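Local coordinates for protein glycine cleavage system transcriptional repressor, putative (Vibrio cholerae, PDB 1U8S) that is probably a transcriptional repressor of the glycine cleavage system, built from two ACT domains of the kind that often sense small molecules, at residues I19-V23 and L69-L75; V62-P67 and M78-T82. All blocks are in the same frame, centred on the assembly; numbering follows the deposited sequence.

Contact 1: residues I19-V23 and L69-L75; sequences ICNEV and LGQQHDL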
ATOM      1  N   ILE B  19       4.641  -0.177  16.509  1.00 59.89           N
ATOM      2  CA  ILE B  19       3.423  -0.842  16.073  1.00 60.27           C
ATOM      3  C   ILE B  19       3.695  -1.857  14.960  1.00 59.74           C
ATOM      4  O   ILE B  19       3.214  -2.989  15.017  1.00 60.50           O
ATOM      5  CB  ILE B  19       2.364   0.188  15.607  1.00 61.42           C
ATOM      6  CG1 ILE B  19       1.019  -0.508  15.399  1.00 63.02           C
ATOM      7  CG2 ILE B  19       2.816   0.877  14.333  1.00 63.04           C
ATOM      8  CD1 ILE B  19       0.298  -0.841  16.691  1.00 63.18           C
ATOM      9  N   CYS B  20       4.489  -1.462  13.966  1.00 58.74           N
ATOM     10  CA  CYS B  20       4.817  -2.342  12.845  1.00 57.80           C
ATOM     11  C   CYS B  20       5.746  -3.497  13.239  1.00 57.93           C
ATOM     12  O   CYS B  20       5.828  -4.500  12.537  1.00 57.50           O
ATOM     13  CB  CYS B  20       5.447  -1.528  11.709  1.00 58.86           C
ATOM     14  SG  CYS B  20       5.628  -2.421  10.141  1.00 57.46           S
ATOM     15  N   ASN B  21       6.453  -3.357  14.356  1.00 58.91           N
ATOM     16  CA  ASN B  21       7.337  -4.418  14.826  1.00 59.56           C
ATOM     17  C   ASN B  21       6.497  -5.605  15.263  1.00 59.28           C
ATOM     18  O   ASN B  21       6.655  -6.715  14.766  1.00 60.25           O
ATOM     19  CB  ASN B  21       8.171  -3.947  16.022  1.00 61.10           C
ATOM     20  CG  ASN B  21       9.502  -3.350  15.611  1.00 62.75           C
ATOM     21  OD1 ASN B  21      10.002  -2.422  16.251  1.00 64.86           O
ATOM     22  ND2 ASN B  21      10.097  -3.893  14.552  1.00 62.59           N
ATOM     23  N   GLU B  22       5.592  -5.349  16.198  1.00 58.69           N
ATOM     24  CA  GLU B  22       4.723  -6.382  16.741  1.00 58.42           C
ATOM     25  C   GLU B  22       3.934  -7.101  15.662  1.00 57.26           C
ATOM     26  O   GLU B  22       3.732  -8.314  15.738  1.00 56.85           O
ATOM     27  CB  GLU B  22       3.771  -5.756  17.759  1.00 59.71           C
ATOM     28  CG  GLU B  22       4.498  -4.971  18.841  1.00 61.75           C
ATOM     29  CD  GLU B  22       3.602  -3.969  19.543  1.00 62.91           C
ATOM     30  OE1 GLU B  22       4.134  -3.127  20.300  1.00 61.96           O
ATOM     31  OE2 GLU B  22       2.369  -4.024  19.340  1.00 64.52           O
ATOM     32  N   VAL B  23       3.492  -6.362  14.652  1.00 56.28           N
ATOM     33  CA  VAL B  23       2.723  -6.968  13.577  1.00 54.50           C
ATOM     34  C   VAL B  23       3.521  -8.025  12.833  1.00 53.74           C
ATOM     35  O   VAL B  23       3.088  -9.173  12.730  1.00 53.15           O
ATOM     36  CB  VAL B  23       2.232  -5.922  12.579  1.00 54.76           C
ATOM     37  CG1 VAL B  23       1.447  -6.600  11.471  1.00 56.11           C
ATOM     38  CG2 VAL B  23       1.356  -4.907  13.292  1.00 55.01           C
ATOM     39  N   LEU B  69      -3.728  -8.310  19.625  1.00 59.25           N
ATOM     40  CA  LEU B  69      -2.701  -7.289  19.474  1.00 59.54           C
ATOM     41  C   LEU B  69      -3.415  -5.965  19.226  1.00 60.78           C
ATOM     42  O   LEU B  69      -3.015  -4.916  19.735  1.00 60.70           O
ATOM     43  CB  LEU B  69      -1.811  -7.629  18.279  1.00 59.56           C
ATOM     44  CG  LEU B  69      -0.478  -6.894  18.125  1.00 60.51           C
ATOM     45  CD1 LEU B  69       0.454  -7.286  19.265  1.00 59.47           C
ATOM     46  CD2 LEU B  69       0.154  -7.256  16.784  1.00 58.83           C
ATOM     47  N   GLY B  70      -4.494  -6.035  18.450  1.00 62.55           N
ATOM     48  CA  GLY B  70      -5.269  -4.854  18.117  1.00 64.51           C
ATOM     49  C   GLY B  70      -6.120  -4.355  19.265  1.00 66.65           C
ATOM     50  O   GLY B  70      -6.654  -3.243  19.227  1.00 66.65           O
ATOM     51  N   GLN B  71      -6.255  -5.180  20.293  1.00 68.26           N
ATOM     52  CA  GLN B  71      -7.044  -4.804  21.454  1.00 69.12           C
ATOM     53  C   GLN B  71      -6.211  -3.927  22.380  1.00 68.27           C
ATOM     54  O   GLN B  71      -6.654  -2.867  22.815  1.00 67.25           O
ATOM     55  CB  GLN B  71      -7.502  -6.063  22.198  1.00 71.41           C
ATOM     56  CG  GLN B  71      -8.148  -5.795  23.552  1.00 73.98           C
ATOM     57  CD  GLN B  71      -7.994  -6.970  24.508  1.00 76.07           C
ATOM     58  OE1 GLN B  71      -6.875  -7.426  24.779  1.00 76.28           O
ATOM     59  NE2 GLN B  71      -9.116  -7.462  25.028  1.00 76.50           N
ATOM     60  N   GLN B  72      -4.991  -4.374  22.657  1.00 68.68           N
ATOM     61  CA  GLN B  72      -4.093  -3.662  23.559  1.00 70.86           C
ATOM     62  C   GLN B  72      -3.312  -2.499  22.942  1.00 71.35           C
ATOM     63  O   GLN B  72      -2.440  -1.908  23.593  1.00 69.75           O
ATOM     64  CB  GLN B  72      -3.119  -4.660  24.190  1.00 71.87           C
ATOM     65  CG  GLN B  72      -2.448  -5.593  23.191  1.00 72.09           C
ATOM     66  CD  GLN B  72      -1.395  -6.479  23.837  1.00 73.15           C
ATOM     67  OE1 GLN B  72      -0.410  -5.990  24.394  1.00 72.33           O
ATOM     68  NE2 GLN B  72      -1.602  -7.790  23.772  1.00 74.91           N
ATOM     69  N   HIS B  73      -3.632  -2.169  21.693  1.00 72.89           N
ATOM     70  CA  HIS B  73      -2.963  -1.076  20.995  1.00 73.28           C
ATOM     71  C   HIS B  73      -3.954  -0.188  20.246  1.00 72.50           C
ATOM     72  O   HIS B  73      -3.557   0.677  19.467  1.00 72.93           O
ATOM     73  CB  HIS B  73      -1.921  -1.637  20.020  1.00 74.93           C
ATOM     74  CG  HIS B  73      -0.814  -2.389  20.695  1.00 77.39           C
ATOM     75  ND1 HIS B  73      -0.992  -3.638  21.248  1.00 77.67           N
ATOM     76  CD2 HIS B  73       0.474  -2.045  20.945  1.00 78.06           C
ATOM     77  CE1 HIS B  73       0.137  -4.032  21.813  1.00 78.20           C
ATOM     78  NE2 HIS B  73       1.041  -3.084  21.644  1.00 78.17           N
ATOM     79  N   ASP B  74      -5.244  -0.398  20.493  1.00 72.38           N
ATOM     80  CA  ASP B  74      -6.284   0.385  19.835  1.00 72.45           C
ATOM     81  C   ASP B  74      -6.171   0.243  18.318  1.00 71.28           C
ATOM     82  O   ASP B  74      -6.646   1.088  17.555  1.00 71.54           O
ATOM     83  CB  ASP B  74      -6.176   1.859  20.245  1.00 74.88           C
ATOM     84  CG  ASP B  74      -7.115   2.214  21.394  1.00 77.57           C
ATOM     85  OD1 ASP B  74      -8.348   2.229  21.168  1.00 77.61           O
ATOM     86  OD2 ASP B  74      -6.624   2.472  22.518  1.00 78.89           O
ATOM     87  N   LEU B  75      -5.539  -0.848  17.903  1.00 68.40           N
ATOM     88  CA  LEU B  75      -5.334  -1.167  16.501  1.00 65.69           C
ATOM     89  C   LEU B  75      -6.637  -1.755  15.949  1.00 64.16           C
ATOM     90  O   LEU B  75      -7.421  -2.333  16.694  1.00 65.56           O
ATOM     91  CB  LEU B  75      -4.200  -2.183  16.412  1.00 66.20           C
ATOM     92  CG  LEU B  75      -3.441  -2.428  15.114  1.00 67.90           C
ATOM     93  CD1 LEU B  75      -2.310  -3.406  15.404  1.00 67.82           C
ATOM     94  CD2 LEU B  75      -4.367  -2.981  14.051  1.00 68.25           C
TER
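Leu69, on the last turn of helix 56-71, pushes its two methyl groups against the backbone and side chains of Glu22 and Val23. CD1 of Leu69 lies 4.0 Å from CB of Glu22, and its CD2 sits over the Glu22 carbonyl, with CG2 of Val23 4.4 Å from that CD2. The Leu69 carbonyl works too: His73 ND1 donates to Leu69 O at 2.8 Å, in the carbonyl plane but bent (134° at the hydrogen), which ties the ring back to the helix end and limits its rotation. Both helices belong to the first ACT domain, a ferredoxin-like βαββαβ fold in which helices 19-28 and 56-71 lie together on one face of a four-stranded antiparallel sheet. The chain leaves the helix here and turns toward strand 76-82. His73 presents a ring face to Glu22, whose OE2 comes over it to 2.8 Å from NE2. That approach is poorly angled for a hydrogen bond, and the carboxylate and ring planes stand 65° apart. The stronger partner of the carboxylate is Arg16, salt-bridged through Glu22 OE1; the carboxylate might still favour a protonated imidazole, an effect that Arg16 would weaken. Nearer the backbone, His73 CB meets CD1 of Ile19 at 4.1 Å. Leu75 closes the segment, its CD1 3.9 Å from Ile19 CD1. With CG1 of Ile19 set opposite the backbone N (chi1 -170°), that terminal methyl reaches both His73 and Leu75, while Phe46 of strand 45-54 also packs on Ile19.

Contact 2: residues V62-P67 and M78-T82; sequences VETTLP and MMKRT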
ATOM      1  N   VAL B  62      -2.410 -17.082  13.619  1.00 56.80           N
ATOM      2  CA  VAL B  62      -2.369 -15.666  13.273  1.00 56.81           C
ATOM      3  C   VAL B  62      -3.775 -15.072  13.321  1.00 58.41           C
ATOM      4  O   VAL B  62      -3.962 -13.934  13.751  1.00 59.51           O
ATOM      5  CB  VAL B  62      -1.783 -15.445  11.858  1.00 55.44           C
ATOM      6  CG1 VAL B  62      -1.770 -13.966  11.519  1.00 53.80           C
ATOM      7  CG2 VAL B  62      -0.387 -16.008  11.787  1.00 53.97           C
ATOM      8  N   GLU B  63      -4.762 -15.845  12.879  1.00 59.24           N
ATOM      9  CA  GLU B  63      -6.143 -15.377  12.874  1.00 60.25           C
ATOM     10  C   GLU B  63      -6.659 -15.184  14.295  1.00 60.30           C
ATOM     11  O   GLU B  63      -7.578 -14.397  14.528  1.00 60.28           O
ATOM     12  CB  GLU B  63      -7.042 -16.371  12.132  1.00 61.44           C
ATOM     13  CG  GLU B  63      -6.658 -16.601  10.679  1.00 63.33           C
ATOM     14  CD  GLU B  63      -7.557 -17.616   9.991  1.00 65.28           C
ATOM     15  OE1 GLU B  63      -7.665 -18.757  10.496  1.00 67.23           O
ATOM     16  OE2 GLU B  63      -8.153 -17.274   8.944  1.00 65.64           O
ATOM     17  N   THR B  64      -6.069 -15.898  15.248  1.00 60.42           N
ATOM     18  CA  THR B  64      -6.508 -15.760  16.624  1.00 60.61           C
ATOM     19  C   THR B  64      -5.769 -14.658  17.359  1.00 61.29           C
ATOM     20  O   THR B  64      -6.391 -13.728  17.873  1.00 62.87           O
ATOM     21  CB  THR B  64      -6.326 -17.057  17.421  1.00 60.62           C
ATOM     22  OG1 THR B  64      -7.037 -18.124  16.781  1.00 60.95           O
ATOM     23  CG2 THR B  64      -6.863 -16.872  18.836  1.00 59.71           C
ATOM     24  N   THR B  65      -4.444 -14.754  17.402  1.00 60.79           N
ATOM     25  CA  THR B  65      -3.621 -13.775  18.114  1.00 59.84           C
ATOM     26  C   THR B  65      -3.652 -12.320  17.623  1.00 58.74           C
ATOM     27  O   THR B  65      -3.563 -11.396  18.432  1.00 57.64           O
ATOM     28  CB  THR B  65      -2.156 -14.237  18.155  1.00 60.32           C
ATOM     29  OG1 THR B  65      -1.656 -14.373  16.821  1.00 60.68           O
ATOM     30  CG2 THR B  65      -2.050 -15.573  18.861  1.00 61.97           C
ATOM     31  N   LEU B  66      -3.786 -12.117  16.313  1.00 58.16           N
ATOM     32  CA  LEU B  66      -3.802 -10.774  15.732  1.00 56.59           C
ATOM     33  C   LEU B  66      -4.844  -9.821  16.321  1.00 55.63           C
ATOM     34  O   LEU B  66      -4.532  -8.682  16.653  1.00 55.42           O
ATOM     35  CB  LEU B  66      -3.996 -10.856  14.210  1.00 56.89           C
ATOM     36  CG  LEU B  66      -3.725  -9.588  13.384  1.00 57.00           C
ATOM     37  CD1 LEU B  66      -2.249  -9.237  13.475  1.00 55.29           C
ATOM     38  CD2 LEU B  66      -4.118  -9.815  11.931  1.00 57.13           C
ATOM     39  N   PRO B  67      -6.099 -10.267  16.453  1.00 55.42           N
ATOM     40  CA  PRO B  67      -7.089  -9.343  17.017  1.00 56.12           C
ATOM     41  C   PRO B  67      -6.717  -8.854  18.423  1.00 56.93           C
ATOM     42  O   PRO B  67      -7.010  -7.714  18.786  1.00 57.30           O
ATOM     43  CB  PRO B  67      -8.377 -10.168  17.006  1.00 55.52           C
ATOM     44  CG  PRO B  67      -8.168 -11.127  15.855  1.00 54.33           C
ATOM     45  CD  PRO B  67      -6.727 -11.536  16.049  1.00 54.88           C
ATOM     46  N   MET B  78      -8.545  -6.582  10.204  1.00 54.93           N
ATOM     47  CA  MET B  78      -9.475  -7.135   9.245  1.00 55.52           C
ATOM     48  C   MET B  78      -8.678  -8.191   8.485  1.00 54.77           C
ATOM     49  O   MET B  78      -7.601  -7.898   7.977  1.00 55.37           O
ATOM     50  CB  MET B  78      -9.930  -6.008   8.314  1.00 57.18           C
ATOM     51  CG  MET B  78     -11.153  -6.291   7.479  1.00 61.41           C
ATOM     52  SD  MET B  78     -11.850  -4.736   6.824  1.00 66.77           S
ATOM     53  CE  MET B  78     -10.783  -4.441   5.368  1.00 65.44           C
ATOM     54  N   MET B  79      -9.186  -9.419   8.428  1.00 54.35           N
ATOM     55  CA  MET B  79      -8.491 -10.495   7.720  1.00 54.37           C
ATOM     56  C   MET B  79      -9.420 -11.237   6.763  1.00 53.48           C
ATOM     57  O   MET B  79     -10.638 -11.107   6.840  1.00 54.82           O
ATOM     58  CB  MET B  79      -7.926 -11.514   8.701  1.00 55.96           C
ATOM     59  CG  MET B  79      -7.162 -10.931   9.858  1.00 59.60           C
ATOM     60  SD  MET B  79      -6.656 -12.248  10.963  1.00 62.75           S
ATOM     61  CE  MET B  79      -8.255 -12.668  11.759  1.00 60.83           C
ATOM     62  N   LYS B  80      -8.830 -12.022   5.869  1.00 51.22           N
ATOM     63  CA  LYS B  80      -9.599 -12.798   4.915  1.00 48.71           C
ATOM     64  C   LYS B  80      -8.737 -13.805   4.179  1.00 48.48           C
ATOM     65  O   LYS B  80      -7.792 -13.437   3.483  1.00 48.99           O
ATOM     66  CB  LYS B  80     -10.291 -11.894   3.890  1.00 46.96           C
ATOM     67  CG  LYS B  80     -10.968 -12.688   2.781  1.00 43.84           C
ATOM     68  CD  LYS B  80     -11.760 -11.823   1.829  1.00 42.30           C
ATOM     69  CE  LYS B  80     -12.450 -12.687   0.788  1.00 38.83           C
ATOM     70  NZ  LYS B  80     -13.369 -11.903  -0.073  1.00 41.55           N
ATOM     71  N   ARG B  81      -9.062 -15.081   4.331  1.00 48.04           N
ATOM     72  CA  ARG B  81      -8.311 -16.108   3.642  1.00 49.16           C
ATOM     73  C   ARG B  81      -8.528 -15.875   2.145  1.00 48.63           C
ATOM     74  O   ARG B  81      -9.492 -15.220   1.744  1.00 47.16           O
ATOM     75  CB  ARG B  81      -8.807 -17.491   4.068  1.00 50.99           C
ATOM     76  CG  ARG B  81      -8.788 -17.702   5.585  1.00 55.41           C
ATOM     77  CD  ARG B  81      -9.463 -19.019   5.991  1.00 59.94           C
ATOM     78  NE  ARG B  81      -8.539 -20.152   6.019  1.00 60.33           N
ATOM     79  CZ  ARG B  81      -7.942 -20.600   7.121  1.00 61.44           C
ATOM     80  NH1 ARG B  81      -8.174 -20.019   8.295  1.00 60.15           N
ATOM     81  NH2 ARG B  81      -7.102 -21.624   7.048  1.00 62.66           N
ATOM     82  N   THR B  82      -7.622 -16.396   1.326  1.00 49.59           N
ATOM     83  CA  THR B  82      -7.719 -16.229  -0.117  1.00 48.78           C
ATOM     84  C   THR B  82      -6.837 -17.253  -0.837  1.00 49.84           C
ATOM     85  O   THR B  82      -5.962 -17.863  -0.230  1.00 49.18           O
ATOM     86  CB  THR B  82      -7.304 -14.792  -0.519  1.00 47.71           C
ATOM     87  OG1 THR B  82      -7.487 -14.608  -1.926  1.00 46.89           O
ATOM     88  CG2 THR B  82      -5.847 -14.536  -0.166  1.00 46.45           C
TER
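The guanidinium of Arg81 meets the carboxylate of Glu63 at its edge: Glu63 OE1 lies near the guanidinium plane, 2.6 Å from Arg81 NH1, in a salt bridge. The two flat groups are not coplanar, their planes standing 62° apart, and the same nitrogen also takes up a position 2.8 Å from Glu63 OE2. Both carboxylate oxygens therefore gather at NH1, instead of pairing with two separate nitrogens. The Arg81 chain, bent at its third torsion, turns its head back to the helix and crosses the Glu63 side chain at about a right angle, bringing Arg81 CG to 3.4 Å from Glu63 OE2.

Beside this charged pair Met79 packs between strand and helix. Its thioether passes Leu66 in the opposite direction, with Met79 SD 3.6 Å from Leu66 CD2, and then bends at chi3 (-74°) to lay the terminal methyl on the helix backbone. Met79 CE lies 3.3 Å from the carbonyl O of Glu63 and 3.9 Å from Glu63 CB; Pro67 CG touches the same methyl more loosely, at 4.4 Å. Helix 62-67 runs nearly antiparallel to strand 78-82 (174°), their axes 9.9 Å apart, in the helix-on-sheet layer of the ACT domain. Leu66 also packs on Ile9 of the neighbouring strand 5-14. On the far side of the strand, Lys80 makes a salt bridge to Glu45 of the second subunit.

The chemistry is thus divided: the thioether of Met79 packs along Leu66 and lays its methyl on the Glu63 backbone, while the partly exposed ion pair probably adds electrostatic attraction between helix and strand.

How the contacts relate
Contact 1 and contact 2 have centres about 13 Å apart and lie in the same ACT domain, sharing helix 56-71. Along the chain their segments alternate: 19-23, then 62-67, 69-75 and 78-82. Contact 1 joins the end of that helix and the following turn to helix 19-28, whereas contact 2 sets an earlier part of the same helix against strand 76-82, an outermost strand of the sheet within this chain. Helix 56-71 is thus held to its partner helix and to the sheet at successive places. Both contacts border the second subunit, contact 1 through helix 19-28 and contact 2 through strand 76-82.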